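PDB 6K96: five-membered-cyclitol-phosphate synthase from Streptomyces citricolor, which belongs to the myo-inositol-1-phosphate synthase family and binds nicotinamide-adenine-dinucleotide (NAD) in a Rossmann-type domain. Local coordinates for residues 57-61 with 119-125; 63-67 with 78-82; 222-226 with 254-258. Residue numbers count along the deposited sequence, not the author numbering.

In the fold
From the N terminus the chain first builds strand 5-10 and helix 14-31, then reaches strand 55-62, where contact 1 opens. Contact 2 opens directly afterwards, at 63-67, and closes across the short helix 72-75 at 78-82, so its small loop lies within the larger one that contact 1 completes when segment 119-125, on and just after helix 111-122, packs against the strand. Both touch NAD, although their centres are about 20 Å apart. Contact 3 follows in series, about 19 Å from contact 2 and 33 Å from contact 1, centre to centre, touching neither. Contact 1 joins strand 55-62 to helix 111-122, contact 2 the loops flanking helix 72-75, contact 3 helix 220-225 to the mixed sheet.

Contact 1 (57-61 with 119-125); sequences FVAAF and RLRESKA. With NAD (nicotinamide-adenine-dinucleotide), chain G.
The R119 guanidinium reaches from the helix to the strand backbone: with chi1 off-rotamer at -97° and chi2 and chi3 both m, its NH2 donates to V58 O at 3.3 Å (150°), while NH1 forms a salt bridge with D98. S123 faces V58, CA to CA 5.7 Å, and is held by S123 OG to R119 O, very short at 2.4 Å, and S123 N to R119 O, 2.9 Å. K124, at phi/psi 55/35, is the first residue to leave helical angles; A125 N to L120 O, 3.2 Å, and a weak K124 N to R121 O, 3.3 Å, make this a Schellman motif. V58 (chi1 m) places CG2 3.9 Å from both S123 CB and A125 CB. This is the helix-over-sheet packing of a Rossmann-type domain: segment 57-61 belongs to strand 55-62, parallel to strand 5-10, whose A8 L120 also touches. The F61 ring (chi1 m, chi2 -72°) meets the helix edge-on, F61 CZ 3.6 Å from R119 CB and F61 CE2 3.9 Å from L120 CD2; F61 O lies 3.5 Å from NAD N3A.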
# COMPACT_ATOMS: atom_id res chain seq x y z
N PHE B 57 -24.22 24.84 -22.97
CA PHE B 57 -25.25 23.80 -22.80
C PHE B 57 -26.57 24.42 -23.26
O PHE B 57 -26.92 25.49 -22.75
CB PHE B 57 -25.27 23.36 -21.35
CG PHE B 57 -24.04 22.59 -20.94
CD1 PHE B 57 -22.87 23.27 -20.61
CD2 PHE B 57 -24.02 21.21 -20.96
CE1 PHE B 57 -21.72 22.57 -20.30
CE2 PHE B 57 -22.89 20.51 -20.59
CZ PHE B 57 -21.73 21.20 -20.27
N VAL B 58 -27.28 23.78 -24.19
CA VAL B 58 -28.48 24.40 -24.83
C VAL B 58 -29.70 23.52 -24.55
O VAL B 58 -30.86 24.00 -24.63
CB VAL B 58 -28.24 24.61 -26.33
CG1 VAL B 58 -27.17 25.69 -26.54
CG2 VAL B 58 -27.86 23.32 -27.07
N ALA B 59 -29.44 22.27 -24.16
CA ALA B 59 -30.47 21.21 -24.14
C ALA B 59 -30.02 20.09 -23.20
O ALA B 59 -28.83 19.75 -23.19
CB ALA B 59 -30.69 20.73 -25.56
N ALA B 60 -30.99 19.53 -22.50
CA ALA B 60 -30.76 18.47 -21.50
C ALA B 60 -32.02 17.62 -21.39
O ALA B 60 -33.13 18.20 -21.31
CB ALA B 60 -30.39 19.08 -20.17
N PHE B 61 -31.81 16.30 -21.34
CA PHE B 61 -32.86 15.26 -21.31
C PHE B 61 -32.54 14.24 -20.21
O PHE B 61 -31.43 13.66 -20.20
CB PHE B 61 -32.91 14.63 -22.70
CG PHE B 61 -33.14 15.63 -23.81
CD1 PHE B 61 -34.38 16.24 -23.98
CD2 PHE B 61 -32.14 15.93 -24.71
CE1 PHE B 61 -34.58 17.15 -25.01
CE2 PHE B 61 -32.35 16.84 -25.73
CZ PHE B 61 -33.56 17.46 -25.88
N ARG B 119 -36.46 19.85 -30.11
CA ARG B 119 -35.57 20.56 -29.14
C ARG B 119 -34.16 20.67 -29.74
O ARG B 119 -33.55 21.76 -29.59
CB ARG B 119 -35.48 19.91 -27.75
CG ARG B 119 -36.38 20.49 -26.65
CD ARG B 119 -36.22 21.95 -26.27
NE ARG B 119 -35.00 22.26 -25.55
CZ ARG B 119 -34.89 22.38 -24.22
NH1 ARG B 119 -35.94 22.17 -23.45
NH2 ARG B 119 -33.73 22.70 -23.66
N LEU B 120 -33.66 19.63 -30.43
CA LEU B 120 -32.28 19.67 -31.00
C LEU B 120 -32.22 20.72 -32.11
O LEU B 120 -31.17 21.47 -32.21
CB LEU B 120 -31.89 18.29 -31.53
CG LEU B 120 -31.81 17.13 -30.55
CD1 LEU B 120 -31.28 15.90 -31.28
CD2 LEU B 120 -30.92 17.40 -29.35
N ARG B 121 -33.28 20.80 -32.93
CA ARG B 121 -33.37 21.76 -34.07
C ARG B 121 -33.49 23.19 -33.52
O ARG B 121 -32.80 24.10 -34.05
CB ARG B 121 -34.49 21.34 -35.03
CG ARG B 121 -34.61 22.18 -36.29
CD ARG B 121 -35.37 23.49 -36.07
NE ARG B 121 -36.22 23.95 -37.18
CZ ARG B 121 -37.21 24.84 -37.08
NH1 ARG B 121 -37.53 25.39 -35.91
NH2 ARG B 121 -37.89 25.17 -38.16
N GLU B 122 -34.31 23.39 -32.48
CA GLU B 122 -34.70 24.73 -31.94
C GLU B 122 -33.51 25.32 -31.17
O GLU B 122 -33.25 26.53 -31.34
CB GLU B 122 -35.95 24.62 -31.06
CG GLU B 122 -36.07 25.72 -30.01
CD GLU B 122 -36.90 25.37 -28.77
OE1 GLU B 122 -36.40 25.60 -27.63
OE2 GLU B 122 -38.05 24.87 -28.95
N SER B 123 -32.85 24.50 -30.36
CA SER B 123 -31.67 24.87 -29.53
C SER B 123 -30.43 25.04 -30.40
O SER B 123 -29.41 25.44 -29.86
CB SER B 123 -31.41 23.84 -28.48
OG SER B 123 -32.65 23.33 -27.99
N LYS B 124 -30.53 24.72 -31.69
CA LYS B 124 -29.40 24.86 -32.64
C LYS B 124 -28.19 24.09 -32.08
O LYS B 124 -27.06 24.54 -32.30
CB LYS B 124 -29.06 26.34 -32.90
CG LYS B 124 -27.95 26.54 -33.94
CD LYS B 124 -28.17 27.66 -34.98
CE LYS B 124 -27.03 27.78 -35.97
NZ LYS B 124 -25.93 28.62 -35.45
N ALA B 125 -28.44 22.97 -31.41
CA ALA B 125 -27.37 22.09 -30.89
C ALA B 125 -26.49 21.62 -32.06
O ALA B 125 -26.97 21.57 -33.22
CB ALA B 125 -27.99 20.94 -30.13
PA NAD G . -24.90 8.71 -14.14
O1A NAD G . -25.58 7.52 -13.58
O2A NAD G . -24.34 9.67 -13.13
O5B NAD G . -25.73 9.48 -15.24
C5B NAD G . -26.85 8.76 -15.78
C4B NAD G . -27.98 9.72 -16.04
O4B NAD G . -28.92 9.23 -17.05
C3B NAD G . -28.83 9.99 -14.79
O3B NAD G . -29.10 11.38 -14.72
C2B NAD G . -30.12 9.22 -15.11
O2B NAD G . -31.07 9.75 -14.24
C1B NAD G . -30.22 9.57 -16.60
N9A NAD G . -31.17 8.83 -17.40
C8A NAD G . -31.56 7.53 -17.15
N7A NAD G . -32.35 7.04 -18.07
C5A NAD G . -32.48 8.05 -19.01
C6A NAD G . -33.19 8.12 -20.22
N6A NAD G . -33.90 7.10 -20.70
N1A NAD G . -33.09 9.26 -20.96
C2A NAD G . -32.36 10.27 -20.45
N3A NAD G . -31.66 10.32 -19.32
C4A NAD G . -31.75 9.16 -18.63
O3 NAD G . -23.71 8.18 -15.04
PN NAD G . -22.27 8.84 -15.33
O1N NAD G . -22.50 10.22 -15.82
O2N NAD G . -21.47 8.50 -14.11
O5D NAD G . -21.78 7.94 -16.57
C5D NAD G . -22.61 7.97 -17.81
C4D NAD G . -22.22 6.83 -18.70
O4D NAD G . -20.85 6.95 -19.16
C3D NAD G . -22.32 5.46 -18.01
O3D NAD G . -22.79 4.54 -18.96
C2D NAD G . -20.86 5.10 -17.74
O2D NAD G . -20.54 3.73 -17.72
C1D NAD G . -20.19 5.69 -18.98
N1N NAD G . -18.72 5.81 -18.75
C2N NAD G . -18.24 6.44 -17.55
C3N NAD G . -16.91 6.41 -17.20
C7N NAD G . -16.48 7.14 -15.94
O7N NAD G . -17.29 7.84 -15.34
N7N NAD G . -15.23 6.99 -15.51
C4N NAD G . -16.04 5.70 -18.03
C5N NAD G . -16.47 5.24 -19.26
C6N NAD G . -17.82 5.23 -19.57

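Contact 2 (63-67 with 78-82); sequences LHPNK and AEPNN. With NAD (nicotinamide-adenine-dinucleotide), chain G.
Two irregular loop segments, flanking the short helix 72-75, meet here beside the ribose of NAD, with 63-67 just beyond strand 55-62. The closest backbone approach is N66 CA to A78 CA, 6.3 Å. Residues 64-67 form a type I turn, with P65 at phi/psi -53/-31, N66 at -69/-21 and K67 N bonded to H64 O at 2.9 Å; N66 N also donates to H64 ND1 at 3.2 Å, consistent with the orientation of the imidazole (chi1 t, chi2 -71°). The H64 ring offers one face to P80, whose CD stands 4.2 Å from the ring centroid and 24° off its normal, a CH-pi contact. P80 follows a cis peptide bond, and N81 N to A78 O at 3.1 Å closes a type VI turn. In Rossmann-type folds an acidic residue at the C-terminal end of the second strand commonly bonds the adenosine ribose; here D62 bonds NAD and accepts H64 N. Beside it K67 (chi1 m, then t throughout) extends NZ to NAD O3B at 2.5 Å and to N81 OD1 at 2.8 Å, with V12 O as a further acceptor. N81, at chi1 m and chi2 5°, also donates through ND2 to V76 O and V12 O. From the 64-67 turn, N66 (chi1 m) sends ND2 to E79 O at 3.3 Å with an angle of 166°, while K67 CE passes 3.8 Å from A78 O.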
# COMPACT_ATOMS: atom_id res chain seq x y z
N LEU B 63 -34.88 11.54 -16.92
CA LEU B 63 -36.16 10.89 -16.46
C LEU B 63 -36.31 11.03 -14.95
O LEU B 63 -37.43 10.82 -14.48
CB LEU B 63 -36.23 9.38 -16.79
CG LEU B 63 -36.27 8.93 -18.26
CD1 LEU B 63 -36.47 7.44 -18.35
CD2 LEU B 63 -37.32 9.65 -19.08
N HIS B 64 -35.23 11.28 -14.21
CA HIS B 64 -35.28 11.38 -12.72
C HIS B 64 -36.05 12.63 -12.30
O HIS B 64 -35.79 13.76 -12.76
CB HIS B 64 -33.87 11.35 -12.12
CG HIS B 64 -33.84 11.00 -10.67
ND1 HIS B 64 -34.28 11.86 -9.68
CD2 HIS B 64 -33.33 9.92 -10.04
CE1 HIS B 64 -34.13 11.28 -8.51
NE2 HIS B 64 -33.55 10.09 -8.70
N PRO B 65 -37.04 12.45 -11.39
CA PRO B 65 -37.87 13.56 -10.89
C PRO B 65 -37.15 14.80 -10.29
O PRO B 65 -37.70 15.91 -10.39
CB PRO B 65 -38.70 12.90 -9.76
CG PRO B 65 -38.70 11.42 -10.09
CD PRO B 65 -37.41 11.15 -10.82
N ASN B 66 -35.97 14.63 -9.68
CA ASN B 66 -35.10 15.74 -9.18
C ASN B 66 -34.48 16.55 -10.34
O ASN B 66 -34.10 17.74 -10.10
CB ASN B 66 -33.97 15.18 -8.33
CG ASN B 66 -34.48 14.53 -7.07
OD1 ASN B 66 -35.66 14.68 -6.73
ND2 ASN B 66 -33.61 13.80 -6.40
N LYS B 67 -34.42 15.97 -11.54
CA LYS B 67 -33.74 16.57 -12.72
C LYS B 67 -34.74 17.12 -13.74
O LYS B 67 -34.38 18.13 -14.37
CB LYS B 67 -32.77 15.56 -13.32
CG LYS B 67 -31.80 14.95 -12.31
CD LYS B 67 -30.44 14.55 -12.88
CE LYS B 67 -29.60 13.71 -11.94
NZ LYS B 67 -28.70 12.80 -12.67
N ALA B 78 -27.94 18.06 -8.67
CA ALA B 78 -29.11 17.45 -7.99
C ALA B 78 -28.86 15.96 -7.75
O ALA B 78 -28.36 15.25 -8.66
CB ALA B 78 -30.36 17.69 -8.79
N GLU B 79 -29.26 15.53 -6.57
CA GLU B 79 -29.32 14.12 -6.14
C GLU B 79 -29.83 13.24 -7.29
O GLU B 79 -30.73 13.66 -7.99
CB GLU B 79 -30.26 14.02 -4.96
CG GLU B 79 -30.03 12.78 -4.14
CD GLU B 79 -28.92 12.99 -3.13
OE1 GLU B 79 -28.72 14.17 -2.71
OE2 GLU B 79 -28.26 11.98 -2.77
N PRO B 80 -29.30 12.02 -7.52
CA PRO B 80 -28.18 11.47 -6.74
C PRO B 80 -26.77 11.69 -7.33
O PRO B 80 -25.92 10.84 -7.11
CB PRO B 80 -28.55 9.97 -6.72
CG PRO B 80 -29.20 9.72 -8.07
CD PRO B 80 -29.80 11.05 -8.50
N ASN B 81 -26.58 12.79 -8.10
CA ASN B 81 -25.25 13.28 -8.59
C ASN B 81 -24.39 13.66 -7.38
O ASN B 81 -24.90 14.37 -6.48
CB ASN B 81 -25.31 14.49 -9.53
CG ASN B 81 -25.88 14.16 -10.90
OD1 ASN B 81 -26.33 13.04 -11.12
ND2 ASN B 81 -25.92 15.15 -11.79
N ASN B 82 -23.17 13.13 -7.32
CA ASN B 82 -22.29 13.25 -6.14
C ASN B 82 -20.86 13.46 -6.64
O ASN B 82 -19.95 13.14 -5.92
CB ASN B 82 -22.51 12.06 -5.20
CG ASN B 82 -22.11 10.75 -5.84
OD1 ASN B 82 -21.44 10.77 -6.88
ND2 ASN B 82 -22.47 9.64 -5.19
PA NAD G . -24.90 8.71 -14.14
O1A NAD G . -25.58 7.52 -13.58
O2A NAD G . -24.34 9.67 -13.13
O5B NAD G . -25.73 9.48 -15.24
C5B NAD G . -26.85 8.76 -15.78
C4B NAD G . -27.98 9.72 -16.04
O4B NAD G . -28.92 9.23 -17.05
C3B NAD G . -28.83 9.99 -14.79
O3B NAD G . -29.10 11.38 -14.72
C2B NAD G . -30.12 9.22 -15.11
O2B NAD G . -31.07 9.75 -14.24
C1B NAD G . -30.22 9.57 -16.60
N9A NAD G . -31.17 8.83 -17.40
C8A NAD G . -31.56 7.53 -17.15
N7A NAD G . -32.35 7.04 -18.07
C5A NAD G . -32.48 8.05 -19.01
C6A NAD G . -33.19 8.12 -20.22
N6A NAD G . -33.90 7.10 -20.70
N1A NAD G . -33.09 9.26 -20.96
C2A NAD G . -32.36 10.27 -20.45
N3A NAD G . -31.66 10.32 -19.32
C4A NAD G . -31.75 9.16 -18.63
O3 NAD G . -23.71 8.18 -15.04
PN NAD G . -22.27 8.84 -15.33
O1N NAD G . -22.50 10.22 -15.82
O2N NAD G . -21.47 8.50 -14.11
O5D NAD G . -21.78 7.94 -16.57
C5D NAD G . -22.61 7.97 -17.81
C4D NAD G . -22.22 6.83 -18.70
O4D NAD G . -20.85 6.95 -19.16
C3D NAD G . -22.32 5.46 -18.01
O3D NAD G . -22.79 4.54 -18.96
C2D NAD G . -20.86 5.10 -17.74
O2D NAD G . -20.54 3.73 -17.72
C1D NAD G . -20.19 5.69 -18.98
N1N NAD G . -18.72 5.81 -18.75
C2N NAD G . -18.24 6.44 -17.55
C3N NAD G . -16.91 6.41 -17.20
C7N NAD G . -16.48 7.14 -15.94
O7N NAD G . -17.29 7.84 -15.34
N7N NAD G . -15.23 6.99 -15.51
C4N NAD G . -16.04 5.70 -18.03
C5N NAD G . -16.47 5.24 -19.26
C6N NAD G . -17.82 5.23 -19.57

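Contact 3 (222-226 with 254-258); sequences FRNLR and PSAGY
Y258 presents one face of its ring to R223, whose CZ lies 4.0 Å from the ring centroid and 30° off the normal, an off-centre cation-pi contact; R223 NH2 approaches Y258 CE2 to 3.1 Å. The tyrosine is set by chi1 t and chi2 85°. F222 CD1 (chi1 t, chi2 -86°) lies 4.0 Å from Y258 CD1, at the edge of the tyrosine ring. Pointing toward the strand segment, F222 reaches the bend of 254-258, with F222 CE1 3.2 Å from G257 O, CZ 3.4 Å from S255 OG and CE2 3.9 Å from P254 O. R223 and Y258 are 6.9 Å apart between CA atoms, R226 and S255 6.2 Å. The chain turns corners at P254 and A256, and G257, at phi/psi 157/150, has backbone angles that would jam a CB against the preceding carbonyl oxygen. R226 NH2 comes within 3.4 Å of G257 CA, and R226 NH1 donates to S255 O at 3.3 Å, although the placing of NH1 is less sure. A256 turns away onto L214 and L216. Helix 220-225 thus packs on the bent, weakly bonded strand 255-258, partner of strand 207-217 in the mixed sheet, near the NAD pocket: the R223 side chain is about 8 Å from NAD.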
# COMPACT_ATOMS: atom_id res chain seq x y z
N PHE B 222 -21.50 3.02 -10.92
CA PHE B 222 -20.92 1.80 -10.32
C PHE B 222 -22.05 0.87 -9.83
O PHE B 222 -21.93 -0.34 -10.01
CB PHE B 222 -19.91 2.22 -9.25
CG PHE B 222 -19.10 1.11 -8.67
CD1 PHE B 222 -19.60 0.38 -7.62
CD2 PHE B 222 -17.88 0.77 -9.18
CE1 PHE B 222 -18.90 -0.68 -7.08
CE2 PHE B 222 -17.15 -0.26 -8.61
CZ PHE B 222 -17.68 -1.01 -7.60
N ARG B 223 -23.05 1.44 -9.17
CA ARG B 223 -24.31 0.78 -8.72
C ARG B 223 -25.03 0.09 -9.90
O ARG B 223 -25.44 -1.08 -9.76
CB ARG B 223 -25.20 1.82 -8.02
CG ARG B 223 -25.87 1.28 -6.76
CD ARG B 223 -27.22 1.85 -6.33
NE ARG B 223 -27.02 2.41 -4.99
CZ ARG B 223 -26.81 1.70 -3.87
NH1 ARG B 223 -26.80 0.37 -3.89
NH2 ARG B 223 -26.63 2.30 -2.70
N ASN B 224 -25.15 0.76 -11.06
CA ASN B 224 -25.69 0.18 -12.31
C ASN B 224 -24.83 -1.01 -12.74
O ASN B 224 -25.37 -2.13 -12.91
CB ASN B 224 -25.79 1.19 -13.45
CG ASN B 224 -26.38 0.58 -14.71
OD1 ASN B 224 -27.50 0.03 -14.69
ND2 ASN B 224 -25.67 0.72 -15.83
N LEU B 225 -23.52 -0.83 -12.96
CA LEU B 225 -22.69 -1.94 -13.52
C LEU B 225 -22.91 -3.23 -12.71
O LEU B 225 -23.17 -4.28 -13.35
CB LEU B 225 -21.22 -1.52 -13.58
CG LEU B 225 -20.73 -0.69 -14.78
CD1 LEU B 225 -21.79 -0.49 -15.88
CD2 LEU B 225 -20.18 0.66 -14.33
N ARG B 226 -22.92 -3.11 -11.37
CA ARG B 226 -23.14 -4.13 -10.29
C ARG B 226 -24.08 -5.29 -10.72
O ARG B 226 -25.10 -5.04 -11.36
CB ARG B 226 -23.65 -3.36 -9.05
CG ARG B 226 -23.68 -4.14 -7.74
CD ARG B 226 -23.46 -3.26 -6.52
NE ARG B 226 -22.71 -3.96 -5.48
CZ ARG B 226 -21.50 -4.54 -5.63
NH1 ARG B 226 -20.87 -4.58 -6.80
NH2 ARG B 226 -20.91 -5.13 -4.60
N PRO B 254 -14.24 -6.42 -11.29
CA PRO B 254 -14.58 -5.04 -11.65
C PRO B 254 -15.57 -4.39 -10.68
O PRO B 254 -15.74 -3.22 -10.78
CB PRO B 254 -15.31 -5.18 -13.01
CG PRO B 254 -15.95 -6.54 -12.92
CD PRO B 254 -14.88 -7.38 -12.22
N SER B 255 -16.20 -5.17 -9.80
CA SER B 255 -17.12 -4.61 -8.78
C SER B 255 -16.94 -5.30 -7.43
O SER B 255 -17.91 -5.96 -6.97
CB SER B 255 -18.53 -4.67 -9.25
OG SER B 255 -19.32 -3.82 -8.45
N ALA B 256 -15.77 -5.11 -6.78
CA ALA B 256 -15.46 -5.71 -5.45
C ALA B 256 -16.52 -5.28 -4.43
O ALA B 256 -16.72 -5.99 -3.42
CB ALA B 256 -14.09 -5.39 -4.95
N GLY B 257 -17.18 -4.14 -4.66
CA GLY B 257 -18.04 -3.61 -3.59
C GLY B 257 -18.29 -2.13 -3.72
O GLY B 257 -17.44 -1.38 -4.28
N TYR B 258 -19.46 -1.75 -3.24
CA TYR B 258 -20.03 -0.41 -3.38
C TYR B 258 -19.88 0.26 -2.02
O TYR B 258 -20.45 -0.23 -1.02
CB TYR B 258 -21.48 -0.48 -3.84
CG TYR B 258 -22.18 0.84 -3.79
CD1 TYR B 258 -22.09 1.73 -4.85
CD2 TYR B 258 -22.92 1.22 -2.69
CE1 TYR B 258 -22.77 2.93 -4.84
CE2 TYR B 258 -23.56 2.45 -2.64
CZ TYR B 258 -23.47 3.31 -3.70
OH TYR B 258 -24.11 4.52 -3.64